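Local coordinates for CBS domain-containing predicted protein TM0935 (Thermotoga maritima, PDB 1O50), which is of unknown function but folds as a pair of CBS domains, a module that in relatives often binds adenosine nucleotides and probably serves a regulatory role, at residues A[62-67]-A[124-129]. Residues are numbered along the deposited sequence; the frame is centred on the assembly and turned at random.
Sequences MIPVMH and NNIQEM
I126 meets P64 and M62 chiefly through one methyl group, CG2. The closest touch is P64 CG to I126 CG2, 3.5 Å. P64 CB follows, 4.0 Å from the same CG2. M62, two residues before P64 on the strand, brings its terminal methyl, with CE 4.0 Å from I126 CG2. The M62 chain runs across the isoleucine side chain at about a right angle. It is extended beyond CG (chi2 175°, chi3 -168°), which carries the terminal methyl out to I126. A chi1 of 64° sets CG2 of I126 beside the backbone N and anti to the carbonyl carbon, and this turns that branch to P64 and M62.

A looser touch lies beside this trio, where N125 ND2 comes 4.2 Å from M66 CG. The N125 amide has its polar partner across the dimer: OD1 and ND2 of the two N125 side chains are hydrogen-bonded between subunits. N125 also packs on M66 of the second subunit.

P64 is the N-cap residue of helix 65-77, at the end of strand 58-64. N125 leaves helix 114-124 in a Schellman motif with positive phi, and I126 follows directly. L103 and V106 border the same patch, against P64 and M62 respectively.

The contact joins the two CBS domains where a strand-to-helix junction of the first faces the helix-to-strand link of the second. Its centre is buried and apolar, so the two segments meet here by van der Waals packing, with the amide pairing between subunits at its margin.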
ATOM      1  N   MET A  62       4.473 -14.978  -1.201  1.00 33.57           N
ATOM      2  CA  MET A  62       3.730 -13.755  -1.429  1.00 32.87           C
ATOM      3  C   MET A  62       4.676 -12.651  -1.881  1.00 33.00           C
ATOM      4  O   MET A  62       5.833 -12.669  -1.616  1.00 30.98           O
ATOM      5  CB  MET A  62       2.974 -13.352  -0.131  1.00 33.26           C
ATOM      6  CG  MET A  62       3.924 -12.867   0.990  1.00 34.03           C
ATOM      7  SD  MET A  62       3.141 -12.214   2.542  1.00 37.17           S
ATOM      8  CE  MET A  62       4.579 -11.440   3.409  1.00 35.04           C
ATOM      9  N   ILE A  63       4.174 -11.692  -2.625  1.00 33.45           N
ATOM     10  CA  ILE A  63       5.002 -10.610  -3.051  1.00 35.55           C
ATOM     11  C   ILE A  63       4.197  -9.341  -2.744  1.00 36.47           C
ATOM     12  O   ILE A  63       3.304  -8.973  -3.518  1.00 35.12           O
ATOM     13  CB  ILE A  63       5.249 -10.755  -4.572  1.00 37.54           C
ATOM     14  CG1 ILE A  63       5.890 -12.115  -4.893  1.00 37.78           C
ATOM     15  CG2 ILE A  63       6.034  -9.536  -5.118  1.00 34.63           C
ATOM     16  CD1 ILE A  63       5.950 -12.464  -6.429  1.00 39.46           C
ATOM     17  N   PRO A  64       4.438  -8.722  -1.586  1.00 36.94           N
ATOM     18  CA  PRO A  64       3.931  -7.365  -1.334  1.00 36.41           C
ATOM     19  C   PRO A  64       4.454  -6.357  -2.358  1.00 36.96           C
ATOM     20  O   PRO A  64       5.616  -6.389  -2.800  1.00 35.97           O
ATOM     21  CB  PRO A  64       4.497  -7.051   0.059  1.00 35.68           C
ATOM     22  CG  PRO A  64       4.633  -8.315   0.647  1.00 36.20           C
ATOM     23  CD  PRO A  64       5.188  -9.233  -0.419  1.00 36.59           C
ATOM     24  N   VAL A  65       3.588  -5.435  -2.764  1.00 37.09           N
ATOM     25  CA  VAL A  65       3.999  -4.475  -3.759  1.00 35.70           C
ATOM     26  C   VAL A  65       5.224  -3.682  -3.294  1.00 37.61           C
ATOM     27  O   VAL A  65       6.067  -3.313  -4.118  1.00 37.76           O
ATOM     28  CB  VAL A  65       2.870  -3.544  -4.100  1.00 36.67           C
ATOM     29  CG1 VAL A  65       3.390  -2.332  -4.920  1.00 35.05           C
ATOM     30  CG2 VAL A  65       1.826  -4.315  -4.858  1.00 34.14           C
ATOM     31  N   MET A  66       5.365  -3.453  -1.985  1.00 37.20           N
ATOM     32  CA  MET A  66       6.520  -2.672  -1.520  1.00 35.65           C
ATOM     33  C   MET A  66       7.782  -3.536  -1.623  1.00 36.65           C
ATOM     34  O   MET A  66       8.922  -3.006  -1.783  1.00 34.82           O
ATOM     35  CB  MET A  66       6.314  -2.145  -0.091  1.00 36.73           C
ATOM     36  CG  MET A  66       7.587  -1.539   0.559  1.00 36.24           C
ATOM     37  SD  MET A  66       8.210   0.047  -0.289  1.00 40.80           S
ATOM     38  CE  MET A  66       7.117   1.195   0.381  1.00 42.19           C
ATOM     39  N   HIS A  67       7.628  -4.850  -1.467  1.00 36.53           N
ATOM     40  CA  HIS A  67       8.775  -5.739  -1.683  1.00 37.64           C
ATOM     41  C   HIS A  67       9.223  -5.680  -3.178  1.00 37.97           C
ATOM     42  O   HIS A  67      10.401  -5.572  -3.451  1.00 37.89           O
ATOM     43  CB  HIS A  67       8.470  -7.167  -1.270  1.00 38.37           C
ATOM     44  CG  HIS A  67       9.617  -8.117  -1.472  1.00 37.42           C
ATOM     45  ND1 HIS A  67      10.849  -7.955  -0.866  1.00 38.89           N
ATOM     46  CD2 HIS A  67       9.686  -9.283  -2.161  1.00 37.01           C
ATOM     47  CE1 HIS A  67      11.631  -8.978  -1.192  1.00 37.01           C
ATOM     48  NE2 HIS A  67      10.952  -9.785  -2.000  1.00 36.96           N
ATOM     49  N   ASN A 124       4.649  -7.082   9.614  1.00 38.94           N
ATOM     50  CA  ASN A 124       5.195  -7.534   8.328  1.00 39.00           C
ATOM     51  C   ASN A 124       5.127  -6.456   7.246  1.00 39.58           C
ATOM     52  O   ASN A 124       5.547  -6.643   6.091  1.00 41.33           O
ATOM     53  CB  ASN A 124       4.403  -8.770   7.882  1.00 37.93           C
ATOM     54  CG  ASN A 124       4.683  -9.977   8.761  1.00 38.17           C
ATOM     55  OD1 ASN A 124       5.727 -10.600   8.630  1.00 36.16           O
ATOM     56  ND2 ASN A 124       3.780 -10.270   9.704  1.00 32.87           N
ATOM     57  N   ASN A 125       4.600  -5.311   7.623  1.00 39.06           N
ATOM     58  CA  ASN A 125       4.473  -4.194   6.722  1.00 38.40           C
ATOM     59  C   ASN A 125       3.827  -4.585   5.406  1.00 38.32           C
ATOM     60  O   ASN A 125       4.355  -4.285   4.323  1.00 38.35           O
ATOM     61  CB  ASN A 125       5.812  -3.486   6.464  1.00 37.97           C
ATOM     62  CG  ASN A 125       5.625  -2.232   5.574  1.00 39.19           C
ATOM     63  OD1 ASN A 125       4.616  -1.558   5.712  1.00 38.71           O
ATOM     64  ND2 ASN A 125       6.577  -1.934   4.664  1.00 37.56           N
ATOM     65  N   ILE A 126       2.694  -5.288   5.497  1.00 37.64           N
ATOM     66  CA  ILE A 126       1.862  -5.611   4.344  1.00 37.12           C
ATOM     67  C   ILE A 126       0.421  -5.093   4.576  1.00 37.53           C
ATOM     68  O   ILE A 126       0.038  -4.867   5.705  1.00 40.41           O
ATOM     69  CB  ILE A 126       1.863  -7.159   4.103  1.00 36.87           C
ATOM     70  CG1 ILE A 126       1.223  -7.876   5.275  1.00 34.78           C
ATOM     71  CG2 ILE A 126       3.314  -7.713   3.869  1.00 38.63           C
ATOM     72  CD1 ILE A 126       1.323  -9.371   5.244  1.00 34.00           C
ATOM     73  N   GLN A 127      -0.353  -4.895   3.519  1.00 36.63           N
ATOM     74  CA  GLN A 127      -1.737  -4.440   3.584  1.00 35.96           C
ATOM     75  C   GLN A 127      -2.760  -5.370   2.896  1.00 36.31           C
ATOM     76  O   GLN A 127      -3.893  -4.956   2.583  1.00 37.42           O
ATOM     77  CB  GLN A 127      -1.821  -3.019   3.009  1.00 35.90           C
ATOM     78  CG  GLN A 127      -0.964  -2.050   3.809  1.00 35.87           C
ATOM     79  CD  GLN A 127      -1.219  -0.619   3.527  1.00 33.64           C
ATOM     80  OE1 GLN A 127      -2.348  -0.226   3.394  1.00 38.13           O
ATOM     81  NE2 GLN A 127      -0.160   0.205   3.526  1.00 36.71           N
ATOM     82  N   GLU A 128      -2.382  -6.621   2.639  1.00 35.95           N
ATOM     83  CA  GLU A 128      -3.309  -7.585   2.013  1.00 35.26           C
ATOM     84  C   GLU A 128      -2.751  -8.942   2.288  1.00 36.33           C
ATOM     85  O   GLU A 128      -1.548  -9.182   2.138  1.00 35.81           O
ATOM     86  CB  GLU A 128      -3.436  -7.401   0.513  1.00 35.64           C
ATOM     87  CG  GLU A 128      -4.548  -8.213  -0.118  1.00 32.89           C
ATOM     88  CD  GLU A 128      -4.665  -8.084  -1.618  1.00 39.51           C
ATOM     89  OE1 GLU A 128      -3.924  -7.315  -2.202  1.00 38.76           O
ATOM     90  OE2 GLU A 128      -5.539  -8.744  -2.237  1.00 41.52           O
ATOM     91  N   MET A 129      -3.631  -9.817   2.741  1.00 36.46           N
ATOM     92  CA  MET A 129      -3.260 -11.134   3.190  1.00 36.58           C
ATOM     93  C   MET A 129      -4.313 -12.048   2.695  1.00 37.11           C
ATOM     94  O   MET A 129      -5.470 -11.662   2.641  1.00 35.76           O
ATOM     95  CB  MET A 129      -3.288 -11.225   4.711  1.00 37.67           C
ATOM     96  CG  MET A 129      -2.047 -10.834   5.359  1.00 41.19           C
ATOM     97  SD  MET A 129      -2.015 -11.064   7.151  1.00 45.41           S
ATOM     98  CE  MET A 129      -3.294 -10.046   7.546  1.00 44.24           C
TER